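Local coordinates for protein CalS13 (Micromonospora echinospora, PDB 4ZAS) that probably acts as a pyridoxal phosphate-dependent sugar aminotransferase and binds the nucleotide sugar dTDP-4-keto-6-deoxyglucose, at residues H87-L92 against V213-T218. Residues are numbered along the deposited sequence; the frame is centred on the assembly and turned at random.
Sequences HLALSL and VCVYST
A89 meets V213 and V215 in a small, wholly apolar contact, where one helix rests on a strand of the central sheet. The methyl of A89 is directed at the strand and lies near one branch of each valine: its CB is 3.9 Å from V213 CG1 and 4.2 Å from V215 CG2. Different branches do the touching. In V213 it is the methyl anti to the backbone N (chi1 176°), in V215 the one anti to the carbonyl carbon. V213 and V215, two residues apart on the extended strand, face the helix together and so both reach A89. The closest CA atoms across the two segments are those of A89 and V213, 7.3 Å apart. Nearly one turn further along, L92 also has its CB directed toward the strand but is more distant: L92 CD1 stays 4.7 Å from V213 CG2.

Polar contacts are confined to each segment and its surroundings. S91 OG turns back along its own helix to the carbonyl of L88, at 2.7 Å from L88 O and tilted 21° from the carbonyl plane; R246 of helix 237-247 also hydrogen-bonds this hydroxyl. Beyond the contact, S217 OG at the end of the strand hydrogen-bonds the phosphate of the pyridoxal phosphate-modified lysine at position 222, linking this strand to the cofactor site.

All three touching residues are buried, as expected for helix-on-sheet packing in the large domain of a fold-type I aminotransferase. Helix 82-94 is flanked by helix 237-247, which receives L88 and L92, and by helix 121-125, against which L90 packs. Strand 213-217 runs between the parallel strand 189-193 and the antiparallel strand 230-233.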
ATOM      1  N   HIS A  87       3.095   9.131  -1.781  1.00 31.29           N
ATOM      2  CA  HIS A  87       3.107   9.162  -0.314  1.00 39.69           C
ATOM      3  C   HIS A  87       4.561   9.156   0.184  1.00 42.45           C
ATOM      4  O   HIS A  87       4.964  10.018   0.960  1.00 47.58           O
ATOM      5  CB  HIS A  87       2.293   7.984   0.231  1.00 43.29           C
ATOM      6  CG  HIS A  87       1.928   8.085   1.684  1.00 43.08           C
ATOM      7  ND1 HIS A  87       2.835   8.406   2.672  1.00 39.04           N
ATOM      8  CD2 HIS A  87       0.745   7.885   2.315  1.00 45.09           C
ATOM      9  CE1 HIS A  87       2.228   8.403   3.844  1.00 42.85           C
ATOM     10  NE2 HIS A  87       0.960   8.085   3.656  1.00 46.73           N
ATOM     11  N   LEU A  88       5.345   8.215  -0.331  1.00 34.25           N
ATOM     12  CA  LEU A  88       6.758   8.073  -0.025  1.00 33.08           C
ATOM     13  C   LEU A  88       7.596   9.315  -0.435  1.00 43.51           C
ATOM     14  O   LEU A  88       8.443   9.799   0.332  1.00 44.81           O
ATOM     15  CB  LEU A  88       7.295   6.827  -0.730  1.00 31.12           C
ATOM     16  CG  LEU A  88       8.734   6.379  -0.451  1.00 33.95           C
ATOM     17  CD1 LEU A  88       8.893   6.013   0.992  1.00 36.15           C
ATOM     18  CD2 LEU A  88       9.170   5.221  -1.372  1.00 28.04           C
ATOM     19  N   ALA A  89       7.368   9.830  -1.639  1.00 35.50           N
ATOM     20  CA  ALA A  89       8.147  10.968  -2.098  1.00 35.02           C
ATOM     21  C   ALA A  89       7.895  12.201  -1.238  1.00 35.47           C
ATOM     22  O   ALA A  89       8.826  12.876  -0.814  1.00 37.06           O
ATOM     23  CB  ALA A  89       7.834  11.257  -3.551  1.00 34.04           C
ATOM     24  N   LEU A  90       6.633  12.470  -0.943  1.00 36.47           N
ATOM     25  CA  LEU A  90       6.287  13.646  -0.165  1.00 37.50           C
ATOM     26  C   LEU A  90       6.802  13.591   1.279  1.00 46.90           C
ATOM     27  O   LEU A  90       7.007  14.641   1.917  1.00 48.31           O
ATOM     28  CB  LEU A  90       4.772  13.827  -0.188  1.00 33.13           C
ATOM     29  CG  LEU A  90       4.346  14.309  -1.574  1.00 34.48           C
ATOM     30  CD1 LEU A  90       2.854  14.254  -1.719  1.00 34.67           C
ATOM     31  CD2 LEU A  90       4.859  15.726  -1.813  1.00 29.13           C
ATOM     32  N   SER A  91       7.060  12.379   1.775  1.00 45.21           N
ATOM     33  CA  SER A  91       7.587  12.211   3.117  1.00 46.48           C
ATOM     34  C   SER A  91       8.982  12.863   3.249  1.00 51.10           C
ATOM     35  O   SER A  91       9.391  13.243   4.345  1.00 50.09           O
ATOM     36  CB  SER A  91       7.662  10.732   3.480  1.00 44.56           C
ATOM     37  OG  SER A  91       8.837  10.144   2.956  1.00 45.02           O
ATOM     38  N   LEU A  92       9.677  13.032   2.123  1.00 48.44           N
ATOM     39  CA  LEU A  92      10.951  13.747   2.077  1.00 44.50           C
ATOM     40  C   LEU A  92      10.769  15.194   2.480  1.00 45.13           C
ATOM     41  O   LEU A  92      11.654  15.808   3.098  1.00 43.18           O
ATOM     42  CB  LEU A  92      11.540  13.699   0.679  1.00 43.40           C
ATOM     43  CG  LEU A  92      11.933  12.323   0.167  1.00 46.99           C
ATOM     44  CD1 LEU A  92      12.296  12.426  -1.306  1.00 47.89           C
ATOM     45  CD2 LEU A  92      13.078  11.788   0.974  1.00 42.11           C
ATOM     46  N   VAL A 213      12.065  14.652  -8.501  1.00 42.20           N
ATOM     47  CA  VAL A 213      11.556  13.355  -8.086  1.00 36.33           C
ATOM     48  C   VAL A 213      10.334  13.020  -8.912  1.00 27.46           C
ATOM     49  O   VAL A 213       9.367  13.770  -8.873  1.00 41.62           O
ATOM     50  CB  VAL A 213      11.215  13.353  -6.590  1.00 37.39           C
ATOM     51  CG1 VAL A 213      10.587  11.997  -6.157  1.00 32.90           C
ATOM     52  CG2 VAL A 213      12.461  13.654  -5.796  1.00 35.11           C
ATOM     53  N   CYS A 214      10.349  11.887  -9.616  1.00 34.93           N
ATOM     54  CA  CYS A 214       9.221  11.487 -10.487  1.00 41.79           C
ATOM     55  C   CYS A 214       8.548  10.190 -10.030  1.00 40.42           C
ATOM     56  O   CYS A 214       9.225   9.188  -9.779  1.00 47.58           O
ATOM     57  CB  CYS A 214       9.701  11.290 -11.922  1.00 41.31           C
ATOM     58  SG  CYS A 214      10.476  12.717 -12.639  1.00 49.92           S
ATOM     59  N   VAL A 215       7.218  10.203  -9.946  1.00 33.73           N
ATOM     60  CA  VAL A 215       6.452   9.020  -9.554  1.00 30.46           C
ATOM     61  C   VAL A 215       5.616   8.509 -10.712  1.00 32.78           C
ATOM     62  O   VAL A 215       4.839   9.260 -11.284  1.00 42.39           O
ATOM     63  CB  VAL A 215       5.548   9.310  -8.349  1.00 30.93           C
ATOM     64  CG1 VAL A 215       4.782   8.058  -7.965  1.00 26.42           C
ATOM     65  CG2 VAL A 215       6.368   9.852  -7.179  1.00 32.42           C
ATOM     66  N   TYR A 216       5.763   7.225 -11.029  1.00 33.84           N
ATOM     67  CA  TYR A 216       5.026   6.563 -12.107  1.00 30.04           C
ATOM     68  C   TYR A 216       4.032   5.572 -11.542  1.00 39.68           C
ATOM     69  O   TYR A 216       4.245   5.045 -10.454  1.00 48.35           O
ATOM     70  CB  TYR A 216       5.984   5.825 -13.049  1.00 34.18           C
ATOM     71  CG  TYR A 216       6.717   6.662 -14.100  1.00 46.66           C
ATOM     72  CD1 TYR A 216       7.873   7.376 -13.795  1.00 47.77           C
ATOM     73  CD2 TYR A 216       6.284   6.670 -15.417  1.00 51.28           C
ATOM     74  CE1 TYR A 216       8.548   8.102 -14.774  1.00 48.74           C
ATOM     75  CE2 TYR A 216       6.939   7.381 -16.388  1.00 55.41           C
ATOM     76  CZ  TYR A 216       8.071   8.097 -16.075  1.00 58.07           C
ATOM     77  OH  TYR A 216       8.706   8.800 -17.089  1.00 58.45           O
ATOM     78  N   SER A 217       2.954   5.307 -12.272  1.00 37.23           N
ATOM     79  CA  SER A 217       2.052   4.225 -11.899  1.00 32.77           C
ATOM     80  C   SER A 217       2.104   3.101 -12.914  1.00 42.37           C
ATOM     81  O   SER A 217       2.190   3.346 -14.120  1.00 47.01           O
ATOM     82  CB  SER A 217       0.611   4.731 -11.779  1.00 45.60           C
ATOM     83  OG  SER A 217      -0.317   3.660 -11.652  1.00 44.88           O
ATOM     84  N   THR A 218       2.026   1.865 -12.430  1.00 45.15           N
ATOM     85  CA  THR A 218       1.869   0.724 -13.321  1.00 39.38           C
ATOM     86  C   THR A 218       0.609  -0.047 -12.939  1.00 39.65           C
ATOM     87  O   THR A 218       0.566  -1.283 -13.052  1.00 35.90           O
ATOM     88  CB  THR A 218       3.087  -0.215 -13.302  1.00 42.07           C
ATOM     89  OG1 THR A 218       3.416  -0.552 -11.953  1.00 44.03           O
ATOM     90  CG2 THR A 218       4.273   0.451 -13.952  1.00 42.08           C
TER